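Local coordinates for protein putative acyl-CoA dehydrogenase (Burkholderia xenovorans, PDB 5JSC) that binds flavin-adenine dinucleotide and is probably a member of the acyl-CoA dehydrogenase family of largely helical flavoproteins, at residues 122-125 and 126-129; 251-254 and 255-259; 259-262 and 263-266. All coordinates share one frame; numbering follows the deposited sequence.

Contact 1 of 3, residues 122-125 and 126-129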
loop_
_atom_site.group_PDB
_atom_site.type_symbol
_atom_site.label_atom_id
_atom_site.label_comp_id
_atom_site.label_asym_id
_atom_site.label_seq_id
_atom_site.Cartn_x
_atom_site.Cartn_y
_atom_site.Cartn_z
ATOM N N GLY C 122 -35.670 -3.207 20.934
ATOM C CA GLY C 122 -36.828 -2.328 20.945
ATOM C C GLY C 122 -38.194 -2.980 21.044
ATOM O O GLY C 122 -39.208 -2.280 20.985
ATOM N N GLY C 123 -38.257 -4.300 21.201
ATOM C CA GLY C 123 -39.549 -4.964 21.236
ATOM C C GLY C 123 -40.299 -4.738 22.539
ATOM O O GLY C 123 -39.711 -4.497 23.594
ATOM N N THR C 124 -41.629 -4.809 22.449
ATOM C CA THR C 124 -42.481 -4.901 23.631
ATOM C C THR C 124 -42.378 -6.299 24.234
ATOM O O THR C 124 -41.737 -7.197 23.689
ATOM C CB THR C 124 -43.937 -4.622 23.278
ATOM O OG1 THR C 124 -44.400 -5.632 22.367
ATOM C CG2 THR C 124 -44.089 -3.251 22.634
ATOM N N HIS C 125 -43.056 -6.490 25.370
ATOM C CA HIS C 125 -43.128 -7.818 25.967
ATOM C C HIS C 125 -43.750 -8.822 25.008
ATOM O O HIS C 125 -43.228 -9.929 24.830
ATOM C CB HIS C 125 -43.930 -7.765 27.263
ATOM C CG HIS C 125 -43.289 -6.950 28.337
ATOM N ND1 HIS C 125 -41.924 -6.912 28.529
ATOM C CD2 HIS C 125 -43.825 -6.143 29.282
ATOM C CE1 HIS C 125 -41.648 -6.119 29.550
ATOM N NE2 HIS C 125 -42.784 -5.639 30.023
ATOM N N GLU C 126 -44.877 -8.457 24.390
ATOM C CA GLU C 126 -45.530 -9.376 23.464
ATOM C C GLU C 126 -44.622 -9.695 22.290
ATOM O O GLU C 126 -44.502 -10.857 21.891
ATOM C CB GLU C 126 -46.858 -8.802 22.962
ATOM C CG GLU C 126 -47.940 -8.723 24.019
ATOM C CD GLU C 126 -49.341 -8.911 23.471
ATOM O OE1 GLU C 126 -49.506 -9.617 22.455
ATOM O OE2 GLU C 126 -50.282 -8.349 24.067
ATOM N N GLN C 127 -43.970 -8.671 21.728
ATOM C CA GLN C 127 -43.085 -8.895 20.591
ATOM C C GLN C 127 -41.904 -9.777 20.974
ATOM O O GLN C 127 -41.574 -10.731 20.260
ATOM C CB GLN C 127 -42.612 -7.555 20.027
ATOM C CG GLN C 127 -43.727 -6.767 19.345
ATOM C CD GLN C 127 -43.402 -5.292 19.181
ATOM O OE1 GLN C 127 -42.442 -4.786 19.759
ATOM N NE2 GLN C 127 -44.212 -4.592 18.389
ATOM N N LYS C 128 -41.251 -9.477 22.101
ATOM C CA LYS C 128 -40.136 -10.318 22.528
ATOM C C LYS C 128 -40.594 -11.746 22.806
ATOM O O LYS C 128 -39.907 -12.708 22.436
ATOM C CB LYS C 128 -39.447 -9.710 23.749
ATOM C CG LYS C 128 -38.707 -8.411 23.459
ATOM C CD LYS C 128 -37.931 -7.946 24.678
ATOM C CE LYS C 128 -37.187 -6.640 24.426
ATOM N NZ LYS C 128 -36.427 -6.213 25.651
ATOM N N THR C 129 -41.762 -11.912 23.438
ATOM C CA THR C 129 -42.266 -13.256 23.715
ATOM C C THR C 129 -42.558 -14.020 22.429
ATOM O O THR C 129 -42.310 -15.230 22.343
ATOM C CB THR C 129 -43.529 -13.162 24.575
ATOM O OG1 THR C 129 -43.201 -12.527 25.813
ATOM C CG2 THR C 129 -44.115 -14.542 24.855
HETATM O O HOH W 1 -41.824 -1.995 20.291
#
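The flat carboxamide of Gln127 folds back toward the start of its own helix, and Thr124 sits over one face of it. Thr124 OG1 stands above the amide plane, 3.4 Å from Gln127 CD, while Thr124 N, displaced to the same side, donates to Gln127 OE1 at 2.8 Å from 35° out of the carbonyl plane. A water lies 2.9 Å from Gln127 OE1, near Gly122 O as well; at the other end of the amide, NE2 donates to the carbonyls of Ser241 and Met243. The return bond, Gln127 N to Thr124 OG1 (3.1 Å), completes a capping box with Thr124 as N-cap. Thr124 OG1 is brought over the helix start by chi1 63°, which sets it between the backbone N and the carbonyl carbon. One residue on, His125 O takes two bonds from Thr129, from N and from OG1 (2.8 Å for OG1), which reach it from opposite faces of its plane. The extended Lys128 chain runs alongside the turn, its CE 3.4 Å from Gly123 O. Gln127 thus satisfies an amide of the incoming loop and, with its own N-H capped, ties the first turn of helix 125-136 to the segment around Ser241 and Met243.

Contact 2 of 3, residues 251-254 and 255-259; sequences FKLA and MRTLD
A Met-aromatic contact one helical turn long marks the beginning of helix 250-286, where Phe251 and Met255 lie four residues apart on one side of the helix. A chi1 of -177° swings the Phe251 ring away from the backbone N and forward along the helix to meet the methionine. Met255 CG touches the ring first, 3.6 Å from Phe251 CE2. Bends at chi2 and chi3 then curl the chain over the ring: SD lies 4.6 Å from the ring centroid and 32° off its normal, an oblique approach, and CE stands above the same face, shifted toward the rim. The methyl also nears Ala254 CB, at 4.2 Å, and so lies between the aromatic ring and the neighbouring alanine. Val155, Ala156, Ala199 and Ile202 touch the Phe251 side chain from the neighbouring loops and strand 202-208.

Another side of the helix carries Thr257. With chi1 -57° its hydroxyl turns back along the helix and donates to Leu253 O at 2.8 Å. Thr257 N reaches the same oxygen at 3.0 Å from the opposite face of the carbonyl plane, so the carbonyl oxygen of the buried Leu253 is gripped twice by one residue. Thr257 and Leu253 both pack on Leu121 of helix 103-122. Beside them the aliphatic part of Arg256 lies over the backbone, its CG 3.2 Å from Lys252 O. Side-chain contacts from i to i+4 and a threonine hydroxyl bonded to the carbonyl four residues earlier are familiar features of alpha-helices, here the first long helix of the acyl-CoA dehydrogenase C-terminal domain range.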
loop_
_atom_site.group_PDB
_atom_site.type_symbol
_atom_site.label_atom_id
_atom_site.label_comp_id
_atom_site.label_asym_id
_atom_site.label_seq_id
_atom_site.Cartn_x
_atom_site.Cartn_y
_atom_site.Cartn_z
ATOM N N PHE C 251 -34.908 4.776 12.441
ATOM C CA PHE C 251 -33.538 4.934 11.954
ATOM C C PHE C 251 -32.532 4.635 13.058
ATOM O O PHE C 251 -31.575 3.879 12.853
ATOM C CB PHE C 251 -33.334 6.346 11.398
ATOM C CG PHE C 251 -31.970 6.586 10.817
ATOM C CD1 PHE C 251 -31.716 6.297 9.488
ATOM C CD2 PHE C 251 -30.950 7.109 11.592
ATOM C CE1 PHE C 251 -30.458 6.505 8.946
ATOM C CE2 PHE C 251 -29.692 7.319 11.056
ATOM C CZ PHE C 251 -29.449 7.021 9.727
ATOM N N LYS C 252 -32.741 5.214 14.242
ATOM C CA LYS C 252 -31.829 4.954 15.351
ATOM C C LYS C 252 -31.840 3.486 15.751
ATOM O O LYS C 252 -30.798 2.940 16.131
ATOM C CB LYS C 252 -32.187 5.833 16.549
ATOM C CG LYS C 252 -31.744 7.265 16.370
ATOM C CD LYS C 252 -32.120 8.111 17.566
ATOM C CE LYS C 252 -31.787 9.573 17.331
ATOM N NZ LYS C 252 -32.358 10.430 18.402
ATOM N N LEU C 253 -32.999 2.828 15.661
ATOM C CA LEU C 253 -33.052 1.403 15.969
ATOM C C LEU C 253 -32.210 0.595 14.984
ATOM O O LEU C 253 -31.454 -0.302 15.385
ATOM C CB LEU C 253 -34.501 0.928 15.967
ATOM C CG LEU C 253 -34.722 -0.498 16.464
ATOM C CD1 LEU C 253 -34.154 -0.679 17.871
ATOM C CD2 LEU C 253 -36.205 -0.842 16.434
ATOM N N ALA C 254 -32.308 0.908 13.689
ATOM C CA ALA C 254 -31.466 0.235 12.705
ATOM C C ALA C 254 -29.995 0.465 13.010
ATOM O O ALA C 254 -29.189 -0.473 12.989
ATOM C CB ALA C 254 -31.790 0.738 11.296
ATOM N N MET C 255 -29.624 1.716 13.299
ATOM C CA MET C 255 -28.223 2.022 13.567
ATOM C C MET C 255 -27.726 1.307 14.815
ATOM O O MET C 255 -26.592 0.814 14.844
ATOM C CB MET C 255 -28.028 3.529 13.712
ATOM C CG MET C 255 -28.360 4.310 12.448
ATOM S SD MET C 255 -27.316 3.823 11.062
ATOM C CE MET C 255 -28.478 2.969 10.012
ATOM N N ARG C 256 -28.552 1.264 15.867
ATOM C CA ARG C 256 -28.132 0.598 17.096
ATOM C C ARG C 256 -27.984 -0.903 16.892
ATOM O O ARG C 256 -27.116 -1.533 17.511
ATOM C CB ARG C 256 -29.129 0.878 18.217
ATOM C CG ARG C 256 -29.053 2.300 18.762
ATOM C CD ARG C 256 -30.197 2.575 19.733
ATOM N NE ARG C 256 -30.159 1.675 20.885
ATOM C CZ ARG C 256 -31.233 1.276 21.565
ATOM N NH1 ARG C 256 -32.444 1.686 21.205
ATOM N NH2 ARG C 256 -31.098 0.460 22.600
ATOM N N THR C 257 -28.822 -1.491 16.037
ATOM C CA THR C 257 -28.690 -2.913 15.744
ATOM C C THR C 257 -27.387 -3.185 15.003
ATOM O O THR C 257 -26.652 -4.126 15.332
ATOM C CB THR C 257 -29.899 -3.388 14.932
ATOM O OG1 THR C 257 -31.106 -3.107 15.664
ATOM C CG2 THR C 257 -29.819 -4.886 14.663
ATOM N N LEU C 258 -27.075 -2.356 14.012
ATOM C CA LEU C 258 -25.816 -2.500 13.288
ATOM C C LEU C 258 -24.603 -2.281 14.190
ATOM O O LEU C 258 -23.552 -2.901 13.974
ATOM C CB LEU C 258 -25.797 -1.525 12.110
ATOM C CG LEU C 258 -26.734 -1.937 10.975
ATOM C CD1 LEU C 258 -27.030 -0.738 10.087
ATOM C CD2 LEU C 258 -26.107 -3.074 10.161
ATOM N N ASP C 259 -24.715 -1.405 15.191
ATOM C CA ASP C 259 -23.588 -1.177 16.093
ATOM C C ASP C 259 -23.240 -2.429 16.879
ATOM O O ASP C 259 -22.069 -2.645 17.215
ATOM C CB ASP C 259 -23.899 -0.039 17.059
ATOM C CG ASP C 259 -23.719 1.323 16.435
ATOM O OD1 ASP C 259 -23.076 1.416 15.365
ATOM O OD2 ASP C 259 -24.212 2.310 17.030
#

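Contact 3 of 3, residues 259-262 and 263-266; sequences DIFR and TSVA
Ser264 turns its side chain back against the turn that carries Phe261. Its CB rests 3.3 Å from Phe261 O, and OG, placed between the backbone N and the carbonyl carbon by chi1 86°, donates to that same oxygen at 2.7 Å, in the carbonyl plane and on a lone pair. OG also lies at the edge of the Phe261 ring, near its plane and 3.8 Å from CD1, and is hydrogen-bonded to Arg95 NH1 of helix 88-101. Phe261 O accepts a second bond, from Val265 N at 3.0 Å. Ile260 CG2 lies over one face of the Phe261 ring, toward its rim.

Just before this, the helical bonding opens: Asp259 O and Thr263 N stand 4.7 Å apart, and Ile260 O and Ser264 N 4.3 Å. A water fills the gap, donating to Asp259 O and Ile260 O, each at 2.7 Å, and bonding Thr263 OG1. Regular bonding, resumed with Val265 N to Phe261 O, continues with Ala266 N to Arg262 O. Arg262 extends away from the turn, its NE held by Glu382 O. The arrangement is that of a helix whose i to i+4 bonding is locally interrupted, with a water bridging the carbonyls, in the buried part of helix 250-286 within the helical C-terminal domain.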
loop_
_atom_site.group_PDB
_atom_site.type_symbol
_atom_site.label_atom_id
_atom_site.label_comp_id
_atom_site.label_asym_id
_atom_site.label_seq_id
_atom_site.Cartn_x
_atom_site.Cartn_y
_atom_site.Cartn_z
ATOM N N ASP C 259 -24.715 -1.405 15.191
ATOM C CA ASP C 259 -23.588 -1.177 16.093
ATOM C C ASP C 259 -23.240 -2.429 16.879
ATOM O O ASP C 259 -22.069 -2.645 17.215
ATOM C CB ASP C 259 -23.899 -0.039 17.059
ATOM C CG ASP C 259 -23.719 1.323 16.435
ATOM O OD1 ASP C 259 -23.076 1.416 15.365
ATOM O OD2 ASP C 259 -24.212 2.310 17.030
ATOM N N ILE C 260 -24.236 -3.257 17.191
ATOM C CA ILE C 260 -23.954 -4.535 17.831
ATOM C C ILE C 260 -23.226 -5.455 16.865
ATOM O O ILE C 260 -22.163 -6.006 17.176
ATOM C CB ILE C 260 -25.257 -5.187 18.325
ATOM C CG1 ILE C 260 -25.996 -4.251 19.279
ATOM C CG2 ILE C 260 -24.961 -6.548 18.969
ATOM C CD1 ILE C 260 -27.342 -4.791 19.706
ATOM N N PHE C 261 -23.789 -5.658 15.685
ATOM C CA PHE C 261 -23.309 -6.772 14.888
ATOM C C PHE C 261 -22.194 -6.415 13.912
ATOM O O PHE C 261 -21.575 -7.331 13.370
ATOM C CB PHE C 261 -24.499 -7.439 14.196
ATOM C CG PHE C 261 -25.394 -8.149 15.178
ATOM C CD1 PHE C 261 -25.020 -9.377 15.692
ATOM C CD2 PHE C 261 -26.546 -7.552 15.655
ATOM C CE1 PHE C 261 -25.798 -10.022 16.628
ATOM C CE2 PHE C 261 -27.341 -8.197 16.594
ATOM C CZ PHE C 261 -26.962 -9.431 17.084
ATOM N N ARG C 262 -21.856 -5.132 13.727
ATOM C CA ARG C 262 -20.690 -4.825 12.898
ATOM C C ARG C 262 -19.423 -5.459 13.465
ATOM O O ARG C 262 -18.582 -5.951 12.706
ATOM C CB ARG C 262 -20.508 -3.313 12.731
ATOM C CG ARG C 262 -21.308 -2.727 11.558
ATOM C CD ARG C 262 -21.287 -1.208 11.574
ATOM N NE ARG C 262 -22.131 -0.663 10.518
ATOM C CZ ARG C 262 -22.488 0.614 10.432
ATOM N NH1 ARG C 262 -22.090 1.477 11.360
ATOM N NH2 ARG C 262 -23.249 1.024 9.424
ATOM N N THR C 263 -19.264 -5.478 14.794
ATOM C CA THR C 263 -18.081 -6.136 15.345
ATOM C C THR C 263 -18.095 -7.633 15.044
ATOM O O THR C 263 -17.034 -8.242 14.842
ATOM C CB THR C 263 -17.987 -5.886 16.853
ATOM O OG1 THR C 263 -18.161 -4.486 17.106
ATOM C CG2 THR C 263 -16.622 -6.311 17.396
ATOM N N SER C 264 -19.286 -8.235 14.974
ATOM C CA SER C 264 -19.377 -9.644 14.616
ATOM C C SER C 264 -19.014 -9.891 13.153
ATOM O O SER C 264 -18.510 -10.971 12.835
ATOM C CB SER C 264 -20.784 -10.183 14.939
ATOM O OG SER C 264 -21.709 -9.964 13.882
ATOM N N VAL C 265 -19.255 -8.920 12.254
ATOM C CA VAL C 265 -18.772 -9.054 10.877
ATOM C C VAL C 265 -17.257 -9.022 10.856
ATOM O O VAL C 265 -16.613 -9.755 10.093
ATOM C CB VAL C 265 -19.341 -7.942 9.970
ATOM C CG1 VAL C 265 -18.746 -8.027 8.545
ATOM C CG2 VAL C 265 -20.846 -8.031 9.908
ATOM N N ALA C 266 -16.667 -8.150 11.674
ATOM C CA ALA C 266 -15.218 -8.149 11.831
ATOM C C ALA C 266 -14.724 -9.501 12.315
ATOM O O ALA C 266 -13.704 -10.005 11.831
ATOM C CB ALA C 266 -14.800 -7.041 12.791
HETATM O O HOH W 2 -20.434 -4.392 18.472
#

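How the contacts relate
Contact 1, in the N-terminal domain range, comes first along the chain; contacts 2 and 3, in the C-terminal one, follow and overlap at Asp259. Contact 1 links helices 103-122 and 125-136 at the surface; the other two are successive parts of helix 250-286, with centres about 11 Å apart. Contacts 1 and 2, centres about 17 Å apart, touch where Gly122 N packs 4.3 Å from Leu253 CD1, so the end of helix 103-122 meets the start of the long helix. Contact 3 lies about 23 Å from contact 1, centre to centre. Contact 3 is buried near the chain's centre and contact 2 farther out: helix 250-286 runs inward from the domain junction, passing near bound flavin-adenine dinucleotide.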